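Local structure of structural polyprotein, VP3 (Israeli acute paralysis virus, 5CDD) at residues 163-168 with 172-177; 202-207 with 263-268. The protein probably serves as a structural building block of the viral capsid, VP3 being one piece cut from a longer polyprotein with jelly-roll capsid domains of the picornavirus type. One frame throughout, in Å; residues are numbered along the deposited sequence.

Interaction 1 of 2, residues 163-168 with 172-177; sequences PVKPTV and GPDQDQ
Lys165 and Gly172 meet through their backbones, Lys165 N donating to Gly172 O at 2.8 Å with an N-H...O angle of 165°. Two residues along each strand, Asp174 N reaches Pro163 O at 2.9 Å. Between these two bonds the chains draw close: the CA atoms of Val164 and Pro173, a non-hydrogen-bonded antiparallel pair, lie 4.3 Å apart, and their side chains diverge, both resting on Trp87. This is the compact part of a short beta hairpin made by strands 164-166 and 171-173, in a loop that leaves strand 150-159 before the chain returns as strand 189-194. Beyond Asp174 the 3-10 segment 175-177 brings Gln177 round, so that Pro163 CB packs on Asp174 CB and Gln177 CB.

The other side is looser and polar. Lys165 runs out extended beyond CG (chi3 -175°) and crosses the Asp174 side chain, its CE 3.3 Å from Asp174 OD1, which carries the ammonium past Asp174 to a salt bridge of 3.0 Å between Lys165 NZ and Asp176 OD2, approached from above the carboxylate plane. Asp174 OD1 remains 4.1 Å from Lys165 NZ, close enough that it may add to the field around the amine, though beyond a salt bridge. Gln175 turns its NE2 to Gly84 O.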
ATOM      1  N   PRO B 163     -20.753  57.763  25.946  1.00 42.68           N
ATOM      2  CA  PRO B 163     -20.640  59.219  26.092  1.00 41.97           C
ATOM      3  C   PRO B 163     -19.302  59.536  26.753  1.00 42.22           C
ATOM      4  O   PRO B 163     -19.082  59.184  27.911  1.00 42.15           O
ATOM      5  CB  PRO B 163     -21.823  59.566  26.991  1.00 41.87           C
ATOM      6  CG  PRO B 163     -22.835  58.526  26.626  1.00 41.89           C
ATOM      7  CD  PRO B 163     -21.995  57.272  26.568  1.00 42.37           C
ATOM      8  N   VAL B 164     -18.408  60.195  26.024  1.00 42.14           N
ATOM      9  CA  VAL B 164     -17.096  60.505  26.576  1.00 43.08           C
ATOM     10  C   VAL B 164     -16.678  61.965  26.489  1.00 44.08           C
ATOM     11  O   VAL B 164     -17.305  62.772  25.803  1.00 44.93           O
ATOM     12  CB  VAL B 164     -15.995  59.659  25.894  1.00 42.70           C
ATOM     13  CG1 VAL B 164     -16.250  58.179  26.134  1.00 43.29           C
ATOM     14  CG2 VAL B 164     -15.958  59.959  24.404  1.00 41.12           C
ATOM     15  N   LYS B 165     -15.607  62.284  27.209  1.00 44.97           N
ATOM     16  CA  LYS B 165     -15.035  63.623  27.237  1.00 45.48           C
ATOM     17  C   LYS B 165     -13.557  63.471  26.898  1.00 45.04           C
ATOM     18  O   LYS B 165     -12.713  63.371  27.789  1.00 44.89           O
ATOM     19  CB  LYS B 165     -15.177  64.246  28.630  1.00 46.81           C
ATOM     20  CG  LYS B 165     -16.607  64.516  29.066  1.00 50.84           C
ATOM     21  CD  LYS B 165     -16.652  65.026  30.505  1.00 55.01           C
ATOM     22  CE  LYS B 165     -18.088  65.183  31.004  1.00 57.57           C
ATOM     23  NZ  LYS B 165     -18.154  65.502  32.461  1.00 57.62           N
ATOM     24  N   PRO B 166     -13.228  63.428  25.598  1.00 44.84           N
ATOM     25  CA  PRO B 166     -11.835  63.284  25.167  1.00 45.41           C
ATOM     26  C   PRO B 166     -10.931  64.359  25.760  1.00 46.26           C
ATOM     27  O   PRO B 166     -11.374  65.469  26.049  1.00 47.22           O
ATOM     28  CB  PRO B 166     -11.937  63.383  23.648  1.00 45.04           C
ATOM     29  CG  PRO B 166     -13.272  62.774  23.370  1.00 44.81           C
ATOM     30  CD  PRO B 166     -14.136  63.407  24.438  1.00 45.08           C
ATOM     31  N   THR B 167      -9.663  64.015  25.940  1.00 47.06           N
ATOM     32  CA  THR B 167      -8.678  64.936  26.491  1.00 47.32           C
ATOM     33  C   THR B 167      -7.525  65.037  25.503  1.00 48.00           C
ATOM     34  O   THR B 167      -7.430  64.244  24.566  1.00 48.60           O
ATOM     35  CB  THR B 167      -8.142  64.422  27.848  1.00 47.77           C
ATOM     36  OG1 THR B 167      -9.227  64.312  28.775  1.00 48.77           O
ATOM     37  CG2 THR B 167      -7.096  65.371  28.417  1.00 49.20           C
ATOM     38  N   VAL B 168      -6.656  66.020  25.709  1.00 48.48           N
ATOM     39  CA  VAL B 168      -5.508  66.213  24.837  1.00 48.06           C
ATOM     40  C   VAL B 168      -4.671  64.937  24.770  1.00 47.68           C
ATOM     41  O   VAL B 168      -3.958  64.702  23.792  1.00 48.18           O
ATOM     42  CB  VAL B 168      -4.614  67.368  25.353  1.00 47.68           C
ATOM     43  CG1 VAL B 168      -4.130  67.060  26.765  1.00 47.35           C
ATOM     44  CG2 VAL B 168      -3.432  67.576  24.417  1.00 47.27           C
ATOM     45  N   GLY B 172     -12.157  60.057  28.834  1.00 39.23           N
ATOM     46  CA  GLY B 172     -12.892  59.714  30.036  1.00 38.70           C
ATOM     47  C   GLY B 172     -14.386  59.723  29.793  1.00 39.36           C
ATOM     48  O   GLY B 172     -14.832  60.099  28.710  1.00 39.53           O
ATOM     49  N   PRO B 173     -15.191  59.315  30.784  1.00 40.12           N
ATOM     50  CA  PRO B 173     -16.648  59.286  30.646  1.00 41.85           C
ATOM     51  C   PRO B 173     -17.299  60.655  30.823  1.00 44.80           C
ATOM     52  O   PRO B 173     -16.743  61.543  31.472  1.00 45.00           O
ATOM     53  CB  PRO B 173     -17.067  58.309  31.735  1.00 39.86           C
ATOM     54  CG  PRO B 173     -16.096  58.628  32.825  1.00 38.71           C
ATOM     55  CD  PRO B 173     -14.777  58.744  32.079  1.00 39.16           C
ATOM     56  N   ASP B 174     -18.481  60.809  30.237  1.00 48.18           N
ATOM     57  CA  ASP B 174     -19.244  62.048  30.330  1.00 51.07           C
ATOM     58  C   ASP B 174     -20.378  61.797  31.320  1.00 52.99           C
ATOM     59  O   ASP B 174     -21.526  61.592  30.926  1.00 53.70           O
ATOM     60  CB  ASP B 174     -19.826  62.417  28.966  1.00 52.13           C
ATOM     61  CG  ASP B 174     -20.338  63.840  28.921  1.00 53.25           C
ATOM     62  OD1 ASP B 174     -21.023  64.263  29.876  1.00 54.93           O
ATOM     63  OD2 ASP B 174     -20.060  64.537  27.924  1.00 53.99           O
ATOM     64  N   GLN B 175     -20.035  61.806  32.604  1.00 54.61           N
ATOM     65  CA  GLN B 175     -20.983  61.560  33.686  1.00 56.39           C
ATOM     66  C   GLN B 175     -22.266  62.367  33.611  1.00 57.17           C
ATOM     67  O   GLN B 175     -23.350  61.836  33.843  1.00 57.87           O
ATOM     68  CB  GLN B 175     -20.303  61.823  35.021  1.00 57.42           C
ATOM     69  CG  GLN B 175     -19.071  60.982  35.230  1.00 59.72           C
ATOM     70  CD  GLN B 175     -17.905  61.797  35.741  1.00 61.22           C
ATOM     71  OE1 GLN B 175     -17.421  62.701  35.058  1.00 62.16           O
ATOM     72  NE2 GLN B 175     -17.444  61.484  36.947  1.00 61.09           N
ATOM     73  N   ASP B 176     -22.147  63.650  33.292  1.00 57.79           N
ATOM     74  CA  ASP B 176     -23.317  64.515  33.203  1.00 58.48           C
ATOM     75  C   ASP B 176     -24.376  63.954  32.263  1.00 57.62           C
ATOM     76  O   ASP B 176     -25.560  64.241  32.407  1.00 57.20           O
ATOM     77  CB  ASP B 176     -22.912  65.914  32.731  1.00 60.97           C
ATOM     78  CG  ASP B 176     -21.831  66.529  33.595  1.00 63.60           C
ATOM     79  OD1 ASP B 176     -22.045  66.664  34.819  1.00 63.19           O
ATOM     80  OD2 ASP B 176     -20.766  66.881  33.044  1.00 65.15           O
ATOM     81  N   GLN B 177     -23.943  63.145  31.306  1.00 57.06           N
ATOM     82  CA  GLN B 177     -24.849  62.554  30.333  1.00 56.55           C
ATOM     83  C   GLN B 177     -25.441  61.236  30.801  1.00 55.51           C
ATOM     84  O   GLN B 177     -26.331  60.692  30.154  1.00 54.94           O
ATOM     85  CB  GLN B 177     -24.109  62.325  29.017  1.00 57.89           C
ATOM     86  CG  GLN B 177     -23.723  63.602  28.306  1.00 62.36           C
ATOM     87  CD  GLN B 177     -24.607  63.886  27.110  1.00 65.42           C
ATOM     88  OE1 GLN B 177     -24.471  63.257  26.057  1.00 66.75           O
ATOM     89  NE2 GLN B 177     -25.527  64.831  27.267  1.00 66.81           N
TER

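Interaction 2 of 2, residues 202-207 with 263-268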
ATOM      1  N   THR B 202     -21.875  38.891  40.234  1.00 35.28           N
ATOM      2  CA  THR B 202     -21.055  38.700  39.052  1.00 34.23           C
ATOM      3  C   THR B 202     -21.956  38.914  37.844  1.00 34.42           C
ATOM      4  O   THR B 202     -22.905  38.164  37.623  1.00 33.87           O
ATOM      5  CB  THR B 202     -20.465  37.287  38.998  1.00 33.91           C
ATOM      6  OG1 THR B 202     -19.542  37.114  40.079  1.00 35.34           O
ATOM      7  CG2 THR B 202     -19.739  37.069  37.684  1.00 31.42           C
ATOM      8  N   ILE B 203     -21.667  39.954  37.076  1.00 34.16           N
ATOM      9  CA  ILE B 203     -22.459  40.258  35.897  1.00 33.92           C
ATOM     10  C   ILE B 203     -21.734  39.781  34.646  1.00 33.73           C
ATOM     11  O   ILE B 203     -20.583  40.144  34.403  1.00 34.06           O
ATOM     12  CB  ILE B 203     -22.734  41.773  35.798  1.00 33.36           C
ATOM     13  CG1 ILE B 203     -23.516  42.235  37.033  1.00 32.00           C
ATOM     14  CG2 ILE B 203     -23.511  42.080  34.527  1.00 33.27           C
ATOM     15  CD1 ILE B 203     -23.743  43.723  37.105  1.00 30.58           C
ATOM     16  N   ARG B 204     -22.417  38.956  33.861  1.00 33.43           N
ATOM     17  CA  ARG B 204     -21.853  38.412  32.634  1.00 32.33           C
ATOM     18  C   ARG B 204     -22.561  39.026  31.436  1.00 32.56           C
ATOM     19  O   ARG B 204     -23.776  38.886  31.279  1.00 33.03           O
ATOM     20  CB  ARG B 204     -22.023  36.892  32.615  1.00 31.76           C
ATOM     21  CG  ARG B 204     -21.439  36.199  33.836  1.00 32.23           C
ATOM     22  CD  ARG B 204     -21.651  34.688  33.814  1.00 33.10           C
ATOM     23  NE  ARG B 204     -20.923  34.028  32.732  1.00 33.76           N
ATOM     24  CZ  ARG B 204     -21.401  33.846  31.505  1.00 34.37           C
ATOM     25  NH1 ARG B 204     -22.618  34.271  31.192  1.00 34.74           N
ATOM     26  NH2 ARG B 204     -20.658  33.238  30.587  1.00 34.20           N
ATOM     27  N   VAL B 205     -21.798  39.706  30.588  1.00 32.15           N
ATOM     28  CA  VAL B 205     -22.365  40.344  29.408  1.00 30.95           C
ATOM     29  C   VAL B 205     -21.918  39.663  28.114  1.00 31.43           C
ATOM     30  O   VAL B 205     -20.783  39.835  27.669  1.00 31.89           O
ATOM     31  CB  VAL B 205     -21.973  41.838  29.344  1.00 29.46           C
ATOM     32  CG1 VAL B 205     -22.708  42.522  28.200  1.00 26.71           C
ATOM     33  CG2 VAL B 205     -22.292  42.516  30.665  1.00 27.72           C
ATOM     34  N   PRO B 206     -22.806  38.864  27.502  1.00 31.95           N
ATOM     35  CA  PRO B 206     -22.487  38.167  26.253  1.00 31.96           C
ATOM     36  C   PRO B 206     -22.132  39.159  25.146  1.00 32.17           C
ATOM     37  O   PRO B 206     -22.453  40.344  25.236  1.00 33.49           O
ATOM     38  CB  PRO B 206     -23.770  37.402  25.950  1.00 30.65           C
ATOM     39  CG  PRO B 206     -24.286  37.084  27.317  1.00 31.14           C
ATOM     40  CD  PRO B 206     -24.095  38.395  28.043  1.00 31.41           C
ATOM     41  N   PHE B 207     -21.477  38.672  24.100  1.00 32.47           N
ATOM     42  CA  PHE B 207     -21.082  39.532  22.994  1.00 31.78           C
ATOM     43  C   PHE B 207     -22.285  39.968  22.165  1.00 33.87           C
ATOM     44  O   PHE B 207     -22.984  39.138  21.583  1.00 34.70           O
ATOM     45  CB  PHE B 207     -20.086  38.800  22.092  1.00 28.65           C
ATOM     46  CG  PHE B 207     -19.449  39.678  21.051  1.00 26.42           C
ATOM     47  CD1 PHE B 207     -18.412  40.543  21.391  1.00 25.71           C
ATOM     48  CD2 PHE B 207     -19.882  39.639  19.730  1.00 24.94           C
ATOM     49  CE1 PHE B 207     -17.814  41.355  20.427  1.00 24.15           C
ATOM     50  CE2 PHE B 207     -19.291  40.446  18.759  1.00 22.88           C
ATOM     51  CZ  PHE B 207     -18.255  41.305  19.110  1.00 24.06           C
ATOM     52  N   TRP B 263     -12.711  39.973  33.761  1.00 28.52           N
ATOM     53  CA  TRP B 263     -12.174  38.792  33.091  1.00 27.71           C
ATOM     54  C   TRP B 263     -13.134  38.411  31.965  1.00 26.84           C
ATOM     55  O   TRP B 263     -14.250  38.927  31.900  1.00 26.02           O
ATOM     56  CB  TRP B 263     -11.982  37.638  34.087  1.00 26.94           C
ATOM     57  CG  TRP B 263     -13.228  36.914  34.497  1.00 27.34           C
ATOM     58  CD1 TRP B 263     -13.804  35.849  33.865  1.00 27.12           C
ATOM     59  CD2 TRP B 263     -14.055  37.201  35.632  1.00 27.58           C
ATOM     60  NE1 TRP B 263     -14.936  35.453  34.536  1.00 26.71           N
ATOM     61  CE2 TRP B 263     -15.115  36.267  35.624  1.00 27.31           C
ATOM     62  CE3 TRP B 263     -14.004  38.158  36.655  1.00 28.35           C
ATOM     63  CZ2 TRP B 263     -16.118  36.261  36.601  1.00 26.71           C
ATOM     64  CZ3 TRP B 263     -15.003  38.152  37.628  1.00 27.88           C
ATOM     65  CH2 TRP B 263     -16.044  37.209  37.590  1.00 27.36           C
ATOM     66  N   ALA B 264     -12.701  37.525  31.073  1.00 27.47           N
ATOM     67  CA  ALA B 264     -13.541  37.125  29.947  1.00 28.31           C
ATOM     68  C   ALA B 264     -13.771  35.622  29.831  1.00 28.77           C
ATOM     69  O   ALA B 264     -13.014  34.815  30.371  1.00 29.75           O
ATOM     70  CB  ALA B 264     -12.939  37.652  28.648  1.00 28.24           C
ATOM     71  N   GLU B 265     -14.830  35.258  29.114  1.00 28.65           N
ATOM     72  CA  GLU B 265     -15.177  33.858  28.897  1.00 29.66           C
ATOM     73  C   GLU B 265     -15.671  33.707  27.464  1.00 30.62           C
ATOM     74  O   GLU B 265     -16.045  34.691  26.829  1.00 31.26           O
ATOM     75  CB  GLU B 265     -16.270  33.421  29.870  1.00 29.52           C
ATOM     76  CG  GLU B 265     -15.997  33.815  31.309  1.00 30.88           C
ATOM     77  CD  GLU B 265     -16.984  33.202  32.281  1.00 32.06           C
ATOM     78  OE1 GLU B 265     -18.183  33.117  31.942  1.00 32.85           O
ATOM     79  OE2 GLU B 265     -16.562  32.817  33.392  1.00 32.26           O
ATOM     80  N   ASP B 266     -15.674  32.475  26.960  1.00 32.45           N
ATOM     81  CA  ASP B 266     -16.104  32.206  25.593  1.00 33.30           C
ATOM     82  C   ASP B 266     -15.301  33.122  24.675  1.00 32.68           C
ATOM     83  O   ASP B 266     -15.845  33.759  23.772  1.00 33.01           O
ATOM     84  CB  ASP B 266     -17.599  32.486  25.441  1.00 36.45           C
ATOM     85  CG  ASP B 266     -18.440  31.692  26.421  1.00 39.93           C
ATOM     86  OD1 ASP B 266     -18.277  30.454  26.474  1.00 41.15           O
ATOM     87  OD2 ASP B 266     -19.263  32.308  27.138  1.00 41.24           O
ATOM     88  N   VAL B 267     -13.996  33.172  24.925  1.00 32.34           N
ATOM     89  CA  VAL B 267     -13.088  34.014  24.165  1.00 31.57           C
ATOM     90  C   VAL B 267     -12.638  33.420  22.841  1.00 31.83           C
ATOM     91  O   VAL B 267     -12.412  32.217  22.726  1.00 33.38           O
ATOM     92  CB  VAL B 267     -11.823  34.339  24.991  1.00 30.24           C
ATOM     93  CG1 VAL B 267     -10.891  35.233  24.192  1.00 29.42           C
ATOM     94  CG2 VAL B 267     -12.209  35.006  26.297  1.00 29.63           C
ATOM     95  N   VAL B 268     -12.525  34.288  21.843  1.00 31.62           N
ATOM     96  CA  VAL B 268     -12.061  33.910  20.520  1.00 31.58           C
ATOM     97  C   VAL B 268     -11.365  35.145  19.963  1.00 30.81           C
ATOM     98  O   VAL B 268     -11.880  36.258  20.075  1.00 30.29           O
ATOM     99  CB  VAL B 268     -13.221  33.501  19.581  1.00 31.50           C
ATOM    100  CG1 VAL B 268     -14.006  32.374  20.192  1.00 31.91           C
ATOM    101  CG2 VAL B 268     -14.130  34.669  19.318  1.00 32.50           C
TER
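In the large antiparallel sheet of the VP3 beta-sandwich, strands 202-205 and 255-265 flank strand 132-144 and meet over it through side chains alone. Their backbones are well separated, the nearest CA atoms, those of Arg204 and Ala264, being 8.8 Å apart; backbone bonds join Ile203 to Tyr139 and Glu265 to Thr136 of the strand between. The bridge is a salt-bridge network of Arg204, Glu265 and Asp266. Arg204 presents the NE side of its guanidinium to a single oxygen: Glu265 OE1 accepts from Arg204 NE at 3.0 Å and from Arg204 NH2 at 2.8 Å. The oxygen lies close to the guanidinium plane, but the carboxylate is turned 51° from it. The arginine chain is extended at chi2 and bends at chi3 (66°), which brings the NE edge toward Glu265. Asp266, at the corner where strand 255-265 gives way to 267-270, adds a long salt bridge, Asp266 OD2 standing 3.8 Å from Arg204 NH2 while also bonded to Thr136 OG1. Arg204 NH1 is taken by Ser13 of a neighbouring subunit, one of whose strands pairs in parallel with residues 202-204 and so continues the sheet across the interface. Glu265 OE2 faces the indole edge, where Trp263 NE1 makes a weak but nearly straight bond of 3.3 Å to it. At the far end of that indole, Thr202 CG2 meets Trp263 CH2 obliquely at 3.7 Å.

How the interactions relate
Interactions 1 and 2 follow one another along the chain without touching: their centres are 25 Å apart. Residues 163-168 and 172-177 form a local hairpin outside the main sheets, joined chiefly by backbone bonds; this contact is partly buried, Gly172 and Pro173 fully so. Residues 202-207 and 263-268 lie nearer the chain centre, yet make a surface contact in which Thr202 is buried; they come from strands separated by another strand, so only side chains span the gap. In interaction 1 the lysine bridges one acid, in interaction 2 the arginine two, the second only at long range. Both border other subunits, but only in interaction 2 does a strand of another chain extend the sheet.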